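Local coordinates for protein M32 carboxypeptidase (Chitinophagaceae bacterium, PDB 7A03) that probably removes amino acids one at a time from the C-terminal ends of peptides, as a metal-dependent carboxypeptidase of the M32 family, at residues D207-Q221 with F313-F325. Residues are numbered along the deposited sequence; the frame is centred on the assembly and turned at random.
Sequences DRDKQWQLGIDLLRQ and FWKFQYPRIQALF. With GOL (glycerol), chain D.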
ATOM      1  N   ASP A 207     -18.332  11.491 -19.108  1.00 15.77           N
ATOM      2  CA  ASP A 207     -17.527  11.367 -20.324  1.00 14.63           C
ATOM      3  C   ASP A 207     -16.091  10.942 -20.041  1.00 18.63           C
ATOM      4  O   ASP A 207     -15.394  11.545 -19.219  1.00 19.32           O
ATOM      5  CB  ASP A 207     -17.540  12.699 -21.085  1.00 20.75           C
ATOM      6  CG  ASP A 207     -16.717  12.654 -22.364  1.00 25.23           C
ATOM      7  OD1 ASP A 207     -17.216  12.095 -23.357  1.00 27.68           O
ATOM      8  OD2 ASP A 207     -15.579  13.185 -22.382  1.00 27.38           O
ATOM      9  N   ARG A 208     -15.641   9.922 -20.777  1.00 17.97           N
ATOM     10  CA  ARG A 208     -14.336   9.322 -20.516  1.00 18.81           C
ATOM     11  C   ARG A 208     -13.201  10.310 -20.749  1.00 20.71           C
ATOM     12  O   ARG A 208     -12.251  10.370 -19.956  1.00 16.65           O
ATOM     13  CB  ARG A 208     -14.154   8.087 -21.403  1.00 24.52           C
ATOM     14  CG  ARG A 208     -12.770   7.479 -21.341  1.00 31.83           C
ATOM     15  CD  ARG A 208     -12.674   6.254 -22.226  1.00 37.22           C
ATOM     16  NE  ARG A 208     -11.507   5.447 -21.882  1.00 44.35           N
ATOM     17  CZ  ARG A 208     -11.524   4.447 -21.005  1.00 47.57           C
ATOM     18  NH1 ARG A 208     -12.652   4.127 -20.384  1.00 49.74           N
ATOM     19  NH2 ARG A 208     -10.414   3.765 -20.750  1.00 44.99           N
ATOM     20  N   ASP A 209     -13.262  11.077 -21.839  1.00 19.08           N
ATOM     21  CA  ASP A 209     -12.175  12.006 -22.136  1.00 18.92           C
ATOM     22  C   ASP A 209     -12.120  13.131 -21.108  1.00 16.78           C
ATOM     23  O   ASP A 209     -11.028  13.570 -20.716  1.00 17.81           O
ATOM     24  CB  ASP A 209     -12.311  12.544 -23.566  1.00 17.68           C
ATOM     25  CG  ASP A 209     -11.885  11.524 -24.615  1.00 32.92           C
ATOM     26  OD1 ASP A 209     -11.396  10.431 -24.237  1.00 33.29           O
ATOM     27  OD2 ASP A 209     -12.037  11.814 -25.820  1.00 39.11           O
ATOM     28  N   LYS A 210     -13.290  13.585 -20.641  1.00 17.78           N
ATOM     29  CA  LYS A 210     -13.326  14.578 -19.573  1.00 13.99           C
ATOM     30  C   LYS A 210     -12.758  14.010 -18.275  1.00 12.92           C
ATOM     31  O   LYS A 210     -11.992  14.686 -17.583  1.00 14.62           O
ATOM     32  CB  LYS A 210     -14.755  15.078 -19.359  1.00 14.39           C
ATOM     33  CG  LYS A 210     -15.268  16.051 -20.431  1.00 23.62           C
ATOM     34  CD  LYS A 210     -16.759  16.313 -20.220  1.00 26.60           C
ATOM     35  CE  LYS A 210     -17.206  17.612 -20.857  1.00 39.64           C
ATOM     36  NZ  LYS A 210     -16.579  17.810 -22.191  1.00 46.66           N
ATOM     37  N   GLN A 211     -13.095  12.767 -17.936  1.00 13.96           N
ATOM     38  CA  GLN A 211     -12.486  12.165 -16.750  1.00 16.36           C
ATOM     39  C   GLN A 211     -10.969  12.083 -16.890  1.00 14.91           C
ATOM     40  O   GLN A 211     -10.222  12.393 -15.947  1.00 12.93           O
ATOM     41  CB  GLN A 211     -13.075  10.784 -16.474  1.00 13.56           C
ATOM     42  CG  GLN A 211     -14.513  10.804 -16.004  1.00 15.74           C
ATOM     43  CD  GLN A 211     -14.888   9.508 -15.353  1.00 16.13           C
ATOM     44  OE1 GLN A 211     -14.343   9.155 -14.309  1.00 15.67           O
ATOM     45  NE2 GLN A 211     -15.801   8.772 -15.964  1.00 16.98           N
ATOM     46  N   TRP A 212     -10.491  11.637 -18.053  1.00 13.25           N
ATOM     47  CA  TRP A 212      -9.051  11.497 -18.247  1.00 13.82           C
ATOM     48  C   TRP A 212      -8.341  12.818 -17.988  1.00 13.26           C
ATOM     49  O   TRP A 212      -7.363  12.882 -17.218  1.00 15.08           O
ATOM     50  CB  TRP A 212      -8.761  11.003 -19.663  1.00 16.67           C
ATOM     51  CG  TRP A 212      -7.310  11.020 -19.972  1.00 17.80           C
ATOM     52  CD1 TRP A 212      -6.632  11.993 -20.632  1.00 19.07           C
ATOM     53  CD2 TRP A 212      -6.340  10.016 -19.628  1.00 16.69           C
ATOM     54  NE1 TRP A 212      -5.300  11.668 -20.727  1.00 19.71           N
ATOM     55  CE2 TRP A 212      -5.089  10.467 -20.102  1.00 16.44           C
ATOM     56  CE3 TRP A 212      -6.403   8.796 -18.942  1.00 16.63           C
ATOM     57  CZ2 TRP A 212      -3.913   9.719 -19.953  1.00 15.46           C
ATOM     58  CZ3 TRP A 212      -5.226   8.047 -18.792  1.00 17.96           C
ATOM     59  CH2 TRP A 212      -4.001   8.522 -19.284  1.00 15.80           C
ATOM     60  N   GLN A 213      -8.846  13.898 -18.607  1.00 14.10           N
ATOM     61  CA  GLN A 213      -8.192  15.191 -18.449  1.00 14.32           C
ATOM     62  C   GLN A 213      -8.317  15.713 -17.023  1.00 13.52           C
ATOM     63  O   GLN A 213      -7.398  16.378 -16.533  1.00 16.62           O
ATOM     64  CB  GLN A 213      -8.732  16.194 -19.469  1.00 19.91           C
ATOM     65  CG  GLN A 213      -7.935  17.492 -19.537  1.00 17.07           C
ATOM     66  CD  GLN A 213      -6.486  17.262 -19.879  1.00 22.73           C
ATOM     67  OE1 GLN A 213      -6.173  16.625 -20.887  1.00 31.24           O
ATOM     68  NE2 GLN A 213      -5.589  17.753 -19.032  1.00 21.84           N
ATOM     69  N   LEU A 214      -9.429  15.407 -16.349  1.00 14.89           N
ATOM     70  CA  LEU A 214      -9.597  15.803 -14.955  1.00 15.29           C
ATOM     71  C   LEU A 214      -8.496  15.209 -14.090  1.00 11.70           C
ATOM     72  O   LEU A 214      -7.890  15.906 -13.260  1.00 11.83           O
ATOM     73  CB  LEU A 214     -10.968  15.341 -14.458  1.00 12.83           C
ATOM     74  CG  LEU A 214     -11.207  15.411 -12.944  1.00 15.96           C
ATOM     75  CD1 LEU A 214     -11.082  16.845 -12.476  1.00 15.55           C
ATOM     76  CD2 LEU A 214     -12.577  14.856 -12.608  1.00 14.11           C
ATOM     77  N   GLY A 215      -8.226  13.914 -14.277  1.00 11.86           N
ATOM     78  CA  GLY A 215      -7.185  13.268 -13.484  1.00 12.27           C
ATOM     79  C   GLY A 215      -5.804  13.829 -13.767  1.00 13.54           C
ATOM     80  O   GLY A 215      -5.005  14.056 -12.845  1.00 15.20           O
ATOM     81  N   ILE A 216      -5.497  14.058 -15.050  1.00 13.40           N
ATOM     82  CA  ILE A 216      -4.230  14.711 -15.395  1.00 14.22           C
ATOM     83  C   ILE A 216      -4.105  16.073 -14.701  1.00 13.57           C
ATOM     84  O   ILE A 216      -3.045  16.428 -14.159  1.00 14.64           O
ATOM     85  CB  ILE A 216      -4.096  14.836 -16.923  1.00 16.20           C
ATOM     86  CG1 ILE A 216      -4.062  13.450 -17.595  1.00 18.16           C
ATOM     87  CG2 ILE A 216      -2.891  15.704 -17.265  1.00 16.35           C
ATOM     88  CD1 ILE A 216      -2.781  12.679 -17.347  1.00 21.50           C
ATOM     89  N   ASP A 217      -5.177  16.874 -14.744  1.00 13.21           N
ATOM     90  CA  ASP A 217      -5.162  18.194 -14.123  1.00 13.61           C
ATOM     91  C   ASP A 217      -4.934  18.094 -12.620  1.00 13.82           C
ATOM     92  O   ASP A 217      -4.143  18.852 -12.049  1.00 15.65           O
ATOM     93  CB  ASP A 217      -6.497  18.885 -14.381  1.00 16.59           C
ATOM     94  CG  ASP A 217      -6.612  19.463 -15.773  1.00 19.31           C
ATOM     95  OD1 ASP A 217      -5.651  19.367 -16.562  1.00 19.33           O
ATOM     96  OD2 ASP A 217      -7.689  20.027 -16.066  1.00 21.71           O
ATOM     97  N   LEU A 218      -5.625  17.165 -11.963  1.00 13.81           N
ATOM     98  CA  LEU A 218      -5.453  17.012 -10.521  1.00 12.26           C
ATOM     99  C   LEU A 218      -4.027  16.604 -10.176  1.00 12.00           C
ATOM    100  O   LEU A 218      -3.433  17.138  -9.235  1.00 13.26           O
ATOM    101  CB  LEU A 218      -6.459  15.998  -9.988  1.00 13.57           C
ATOM    102  CG  LEU A 218      -7.899  16.498 -10.022  1.00 12.77           C
ATOM    103  CD1 LEU A 218      -8.831  15.365  -9.645  1.00 14.52           C
ATOM    104  CD2 LEU A 218      -8.062  17.697  -9.080  1.00 16.44           C
ATOM    105  N   LEU A 219      -3.452  15.671 -10.935  1.00 12.16           N
ATOM    106  CA  LEU A 219      -2.067  15.287 -10.686  1.00 12.22           C
ATOM    107  C   LEU A 219      -1.119  16.473 -10.854  1.00 13.43           C
ATOM    108  O   LEU A 219      -0.223  16.682 -10.026  1.00 13.48           O
ATOM    109  CB  LEU A 219      -1.670  14.158 -11.637  1.00 13.72           C
ATOM    110  CG  LEU A 219      -2.299  12.786 -11.341  1.00 12.50           C
ATOM    111  CD1 LEU A 219      -2.118  11.862 -12.552  1.00 12.94           C
ATOM    112  CD2 LEU A 219      -1.651  12.224 -10.085  1.00 13.64           C
ATOM    113  N   ARG A 220      -1.319  17.273 -11.907  1.00 14.35           N
ATOM    114  CA  ARG A 220      -0.513  18.474 -12.087  1.00 16.69           C
ATOM    115  C   ARG A 220      -0.648  19.397 -10.880  1.00 12.23           C
ATOM    116  O   ARG A 220       0.349  19.880 -10.328  1.00 13.92           O
ATOM    117  CB  ARG A 220      -0.970  19.193 -13.361  1.00 17.94           C
ATOM    118  CG  ARG A 220       0.082  20.093 -13.982  1.00 35.28           C
ATOM    119  CD  ARG A 220       0.651  19.454 -15.240  1.00 46.27           C
ATOM    120  NE  ARG A 220      -0.384  19.186 -16.235  1.00 48.99           N
ATOM    121  CZ  ARG A 220      -0.144  18.665 -17.436  1.00 49.51           C
ATOM    122  NH1 ARG A 220       1.097  18.358 -17.786  1.00 46.35           N
ATOM    123  NH2 ARG A 220      -1.142  18.455 -18.285  1.00 46.57           N
ATOM    124  N   GLN A 221      -1.884  19.635 -10.440  1.00 14.14           N
ATOM    125  CA  GLN A 221      -2.103  20.550  -9.326  1.00 13.79           C
ATOM    126  C   GLN A 221      -1.484  20.028  -8.037  1.00 13.76           C
ATOM    127  O   GLN A 221      -1.028  20.823  -7.205  1.00 15.06           O
ATOM    128  CB  GLN A 221      -3.594  20.804  -9.140  1.00 13.53           C
ATOM    129  CG  GLN A 221      -4.252  21.535 -10.316  1.00 15.28           C
ATOM    130  CD  GLN A 221      -5.765  21.541 -10.203  1.00 14.93           C
ATOM    131  OE1 GLN A 221      -6.301  21.557  -9.096  1.00 18.64           O
ATOM    132  NE2 GLN A 221      -6.455  21.522 -11.337  1.00 17.20           N
ATOM    133  N   PHE A 313     -10.964  20.524   0.492  1.00 14.07           N
ATOM    134  CA  PHE A 313     -10.538  20.239  -0.881  1.00 14.33           C
ATOM    135  C   PHE A 313     -11.661  20.546  -1.871  1.00 14.14           C
ATOM    136  O   PHE A 313     -11.451  21.181  -2.921  1.00 14.01           O
ATOM    137  CB  PHE A 313     -10.145  18.759  -0.962  1.00 13.78           C
ATOM    138  CG  PHE A 313      -9.566  18.318  -2.287  1.00 12.98           C
ATOM    139  CD1 PHE A 313      -8.263  18.629  -2.628  1.00 12.83           C
ATOM    140  CD2 PHE A 313     -10.324  17.553  -3.159  1.00 13.48           C
ATOM    141  CE1 PHE A 313      -7.710  18.184  -3.847  1.00 14.23           C
ATOM    142  CE2 PHE A 313      -9.803  17.122  -4.376  1.00 15.86           C
ATOM    143  CZ  PHE A 313      -8.488  17.441  -4.722  1.00 16.05           C
ATOM    144  N   TRP A 314     -12.874  20.106  -1.541  1.00 13.82           N
ATOM    145  CA  TRP A 314     -13.999  20.253  -2.446  1.00 13.91           C
ATOM    146  C   TRP A 314     -14.571  21.671  -2.496  1.00 14.22           C
ATOM    147  O   TRP A 314     -15.224  21.999  -3.482  1.00 15.74           O
ATOM    148  CB  TRP A 314     -15.030  19.128  -2.240  1.00 15.50           C
ATOM    149  CG  TRP A 314     -14.441  17.857  -2.743  1.00 13.53           C
ATOM    150  CD1 TRP A 314     -13.873  16.842  -2.008  1.00 13.83           C
ATOM    151  CD2 TRP A 314     -14.243  17.516  -4.113  1.00 13.25           C
ATOM    152  NE1 TRP A 314     -13.371  15.872  -2.847  1.00 13.07           N
ATOM    153  CE2 TRP A 314     -13.593  16.256  -4.144  1.00 12.97           C
ATOM    154  CE3 TRP A 314     -14.574  18.135  -5.321  1.00 15.60           C
ATOM    155  CZ2 TRP A 314     -13.251  15.622  -5.338  1.00 14.44           C
ATOM    156  CZ3 TRP A 314     -14.249  17.499  -6.505  1.00 18.17           C
ATOM    157  CH2 TRP A 314     -13.596  16.255  -6.511  1.00 13.22           C
ATOM    158  N   LYS A 315     -14.282  22.535  -1.520  1.00 14.49           N
ATOM    159  CA  LYS A 315     -14.713  23.925  -1.649  1.00 15.78           C
ATOM    160  C   LYS A 315     -14.144  24.555  -2.913  1.00 16.52           C
ATOM    161  O   LYS A 315     -14.837  25.304  -3.606  1.00 20.27           O
ATOM    162  CB  LYS A 315     -14.283  24.723  -0.431  1.00 17.12           C
ATOM    163  CG  LYS A 315     -15.102  24.433   0.803  1.00 21.11           C
ATOM    164  CD  LYS A 315     -14.627  25.250   1.991  1.00 23.19           C
ATOM    165  CE  LYS A 315     -15.163  24.703   3.301  1.00 30.00           C
ATOM    166  NZ  LYS A 315     -14.665  25.515   4.447  1.00 35.03           N
ATOM    167  N   PHE A 316     -12.891  24.242  -3.242  1.00 15.83           N
ATOM    168  CA  PHE A 316     -12.285  24.713  -4.478  1.00 19.06           C
ATOM    169  C   PHE A 316     -12.596  23.800  -5.655  1.00 14.90           C
ATOM    170  O   PHE A 316     -12.922  24.283  -6.751  1.00 17.82           O
ATOM    171  CB  PHE A 316     -10.768  24.840  -4.286  1.00 17.91           C
ATOM    172  CG  PHE A 316     -10.022  25.242  -5.530  1.00 17.57           C
ATOM    173  CD1 PHE A 316      -9.895  26.582  -5.866  1.00 20.56           C
ATOM    174  CD2 PHE A 316      -9.424  24.293  -6.344  1.00 16.95           C
ATOM    175  CE1 PHE A 316      -9.202  26.964  -6.990  1.00 20.00           C
ATOM    176  CE2 PHE A 316      -8.728  24.668  -7.490  1.00 18.26           C
ATOM    177  CZ  PHE A 316      -8.616  26.014  -7.808  1.00 20.45           C
ATOM    178  N   GLN A 317     -12.502  22.482  -5.468  1.00 14.11           N
ATOM    179  CA  GLN A 317     -12.625  21.598  -6.622  1.00 15.75           C
ATOM    180  C   GLN A 317     -14.066  21.405  -7.098  1.00 14.22           C
ATOM    181  O   GLN A 317     -14.288  21.178  -8.291  1.00 16.10           O
ATOM    182  CB  GLN A 317     -11.950  20.250  -6.354  1.00 17.18           C
ATOM    183  CG  GLN A 317     -10.427  20.318  -6.251  1.00 14.45           C
ATOM    184  CD  GLN A 317      -9.733  20.620  -7.579  1.00 12.94           C
ATOM    185  OE1 GLN A 317     -10.350  20.580  -8.651  1.00 16.34           O
ATOM    186  NE2 GLN A 317      -8.446  20.906  -7.507  1.00 14.93           N
ATOM    187  N   TYR A 318     -15.061  21.486  -6.215  1.00 15.58           N
ATOM    188  CA  TYR A 318     -16.419  21.151  -6.635  1.00 17.01           C
ATOM    189  C   TYR A 318     -16.956  22.051  -7.739  1.00 17.14           C
ATOM    190  O   TYR A 318     -17.484  21.513  -8.726  1.00 16.31           O
ATOM    191  CB  TYR A 318     -17.385  21.015  -5.445  1.00 14.19           C
ATOM    192  CG  TYR A 318     -18.697  20.416  -5.911  1.00 14.28           C
ATOM    193  CD1 TYR A 318     -18.728  19.144  -6.465  1.00 17.06           C
ATOM    194  CD2 TYR A 318     -19.894  21.140  -5.849  1.00 14.85           C
ATOM    195  CE1 TYR A 318     -19.903  18.592  -6.938  1.00 15.97           C
ATOM    196  CE2 TYR A 318     -21.082  20.585  -6.309  1.00 18.78           C
ATOM    197  CZ  TYR A 318     -21.076  19.309  -6.848  1.00 17.59           C
ATOM    198  OH  TYR A 318     -22.222  18.719  -7.335  1.00 20.53           O
ATOM    199  N   PRO A 319     -16.881  23.384  -7.653  1.00 17.14           N
ATOM    200  CA  PRO A 319     -17.386  24.192  -8.776  1.00 19.51           C
ATOM    201  C   PRO A 319     -16.692  23.863 -10.084  1.00 19.47           C
ATOM    202  O   PRO A 319     -17.328  23.886 -11.153  1.00 19.14           O
ATOM    203  CB  PRO A 319     -17.125  25.637  -8.323  1.00 17.40           C
ATOM    204  CG  PRO A 319     -16.934  25.555  -6.844  1.00 23.63           C
ATOM    205  CD  PRO A 319     -16.341  24.221  -6.567  1.00 18.05           C
ATOM    206  N   ARG A 320     -15.409  23.489 -10.024  1.00 15.20           N
ATOM    207  CA  ARG A 320     -14.687  23.136 -11.241  1.00 14.70           C
ATOM    208  C   ARG A 320     -15.229  21.847 -11.863  1.00 16.85           C
ATOM    209  O   ARG A 320     -15.452  21.771 -13.082  1.00 18.03           O
ATOM    210  CB  ARG A 320     -13.191  23.047 -10.958  1.00 16.67           C
ATOM    211  CG  ARG A 320     -12.576  24.334 -10.420  1.00 14.02           C
ATOM    212  CD  ARG A 320     -11.107  24.137  -9.992  1.00 14.93           C
ATOM    213  NE  ARG A 320     -10.206  23.771 -11.091  1.00 15.19           N
ATOM    214  CZ  ARG A 320      -9.628  24.644 -11.908  1.00 20.65           C
ATOM    215  NH1 ARG A 320      -9.848  25.942 -11.763  1.00 22.35           N
ATOM    216  NH2 ARG A 320      -8.817  24.215 -12.871  1.00 22.78           N
ATOM    217  N   ILE A 321     -15.462  20.812 -11.047  1.00 17.37           N
ATOM    218  CA  ILE A 321     -15.990  19.587 -11.640  1.00 17.65           C
ATOM    219  C   ILE A 321     -17.458  19.743 -12.022  1.00 17.04           C
ATOM    220  O   ILE A 321     -17.936  19.053 -12.927  1.00 16.81           O
ATOM    221  CB  ILE A 321     -15.717  18.290 -10.845  1.00 23.18           C
ATOM    222  CG1 ILE A 321     -16.534  18.247  -9.563  1.00 20.81           C
ATOM    223  CG2 ILE A 321     -14.223  18.076 -10.600  1.00 17.78           C
ATOM    224  CD1 ILE A 321     -16.661  16.826  -9.019  1.00 22.22           C
ATOM    225  N   GLN A 322     -18.189  20.645 -11.366  1.00 16.68           N
ATOM    226  CA  GLN A 322     -19.546  20.942 -11.809  1.00 19.72           C
ATOM    227  C   GLN A 322     -19.521  21.546 -13.198  1.00 18.22           C
ATOM    228  O   GLN A 322     -20.352  21.208 -14.052  1.00 21.93           O
ATOM    229  CB  GLN A 322     -20.171  21.946 -10.852  1.00 21.86           C
ATOM    230  CG  GLN A 322     -20.946  21.336  -9.724  1.00 25.16           C
ATOM    231  CD  GLN A 322     -21.722  22.395  -8.976  1.00 24.17           C
ATOM    232  OE1 GLN A 322     -21.185  23.463  -8.675  1.00 25.90           O
ATOM    233  NE2 GLN A 322     -22.999  22.127  -8.702  1.00 22.13           N
ATOM    234  N   ALA A 323     -18.585  22.464 -13.432  1.00 15.36           N
ATOM    235  CA  ALA A 323     -18.444  23.052 -14.760  1.00 19.55           C
ATOM    236  C   ALA A 323     -18.080  22.004 -15.797  1.00 22.08           C
ATOM    237  O   ALA A 323     -18.476  22.117 -16.970  1.00 20.96           O
ATOM    238  CB  ALA A 323     -17.367  24.136 -14.721  1.00 19.58           C
ATOM    239  N   LEU A 324     -17.310  20.992 -15.390  1.00 17.21           N
ATOM    240  CA  LEU A 324     -16.917  19.936 -16.312  1.00 18.51           C
ATOM    241  C   LEU A 324     -18.074  18.987 -16.628  1.00 21.48           C
ATOM    242  O   LEU A 324     -18.184  18.494 -17.758  1.00 19.65           O
ATOM    243  CB  LEU A 324     -15.751  19.164 -15.702  1.00 17.52           C
ATOM    244  CG  LEU A 324     -15.036  18.166 -16.584  1.00 20.45           C
ATOM    245  CD1 LEU A 324     -14.625  18.854 -17.887  1.00 24.35           C
ATOM    246  CD2 LEU A 324     -13.835  17.656 -15.833  1.00 22.88           C
ATOM    247  N   PHE A 325     -18.935  18.707 -15.647  1.00 18.62           N
ATOM    248  CA  PHE A 325     -20.014  17.723 -15.786  1.00 16.26           C
ATOM    249  C   PHE A 325     -21.349  18.341 -15.368  1.00 17.59           C
ATOM    250  O   PHE A 325     -22.023  17.848 -14.456  1.00 17.21           O
ATOM    251  CB  PHE A 325     -19.714  16.489 -14.932  1.00 18.42           C
ATOM    252  CG  PHE A 325     -18.471  15.740 -15.348  1.00 15.76           C
ATOM    253  CD1 PHE A 325     -18.456  15.025 -16.525  1.00 15.59           C
ATOM    254  CD2 PHE A 325     -17.333  15.741 -14.554  1.00 14.05           C
ATOM    255  CE1 PHE A 325     -17.324  14.316 -16.917  1.00 18.30           C
ATOM    256  CE2 PHE A 325     -16.195  15.040 -14.943  1.00 19.13           C
ATOM    257  CZ  PHE A 325     -16.196  14.332 -16.131  1.00 17.07           C
TER
HETATM  258  C1  GOL D 602     -11.146  20.991 -13.359  1.00 17.87           C
HETATM  259  O1  GOL D 602     -11.444  21.068 -14.741  1.00 21.80           O
HETATM  260  C2  GOL D 602      -9.711  20.410 -13.250  1.00 19.83           C
HETATM  261  O2  GOL D 602      -8.727  21.313 -13.651  1.00 20.31           O
HETATM  262  C3  GOL D 602      -9.550  19.974 -11.757  1.00 19.50           C
HETATM  263  O3  GOL D 602      -9.395  21.111 -10.960  1.00 17.38           O
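The amides of Gln-221 and Gln-317 meet nearly coplanar, their planes 15° apart, and Gln-317 NE2 gives a hydrogen bond of 2.7 Å to Gln-221 OE1 in the carbonyl plane. That NE2 is also bonded to Tyr-452 OH, and Gln-221 OE1 lies at the edge of the Phe-316 ring. The Phe-313 ring has Gln-317 CG over one face and Leu-218 CD2 oblique to it. At the other end, the Phe-325 ring carries CG of the preceding Leu-324 on one face and has Leu-214 CD2 and, in plane, Gln-211 N at its edge, while Lys-210 CB approaches CZ obliquely at 3.6 Å. Phe-206 packs edge-to-face with the same ring. Between the two ends the packing is largely aliphatic: Leu-214 CD1 lies 3.9 Å from Ile-321 CG2, Leu-324 sends CD2 to Leu-214 CB, and Leu-218 CD2 rests against the Gln-317 amide, 3.6 Å from NE2. The contact joins antiparallel helices 208-222 and 311-324 (154°) beside helix 258-277, whose Phe-258 touches Leu-214 and Ile-321 and whose HExxH pattern, without bound metal here, is consistent with the zinc-binding motif of M32 peptidases. A glycerol, probably from the crystallisation liquor, bridges the polar edge. Its O3 donates to Gln-317 OE1 at 2.6 Å and accepts from Gln-221 NE2 and Arg-320 NE; O2 accepts from Arg-320 NH2 in the guanidinium plane and donates to Asp-217 OD2. The bend at chi3 (63°) lets NE and NH2 face O3 and O2. The amide-to-amide hydrogen bond thus works beside a glycerol-mediated network linking Asp-217 to Arg-320, whose charged atoms do not touch but probably still attract.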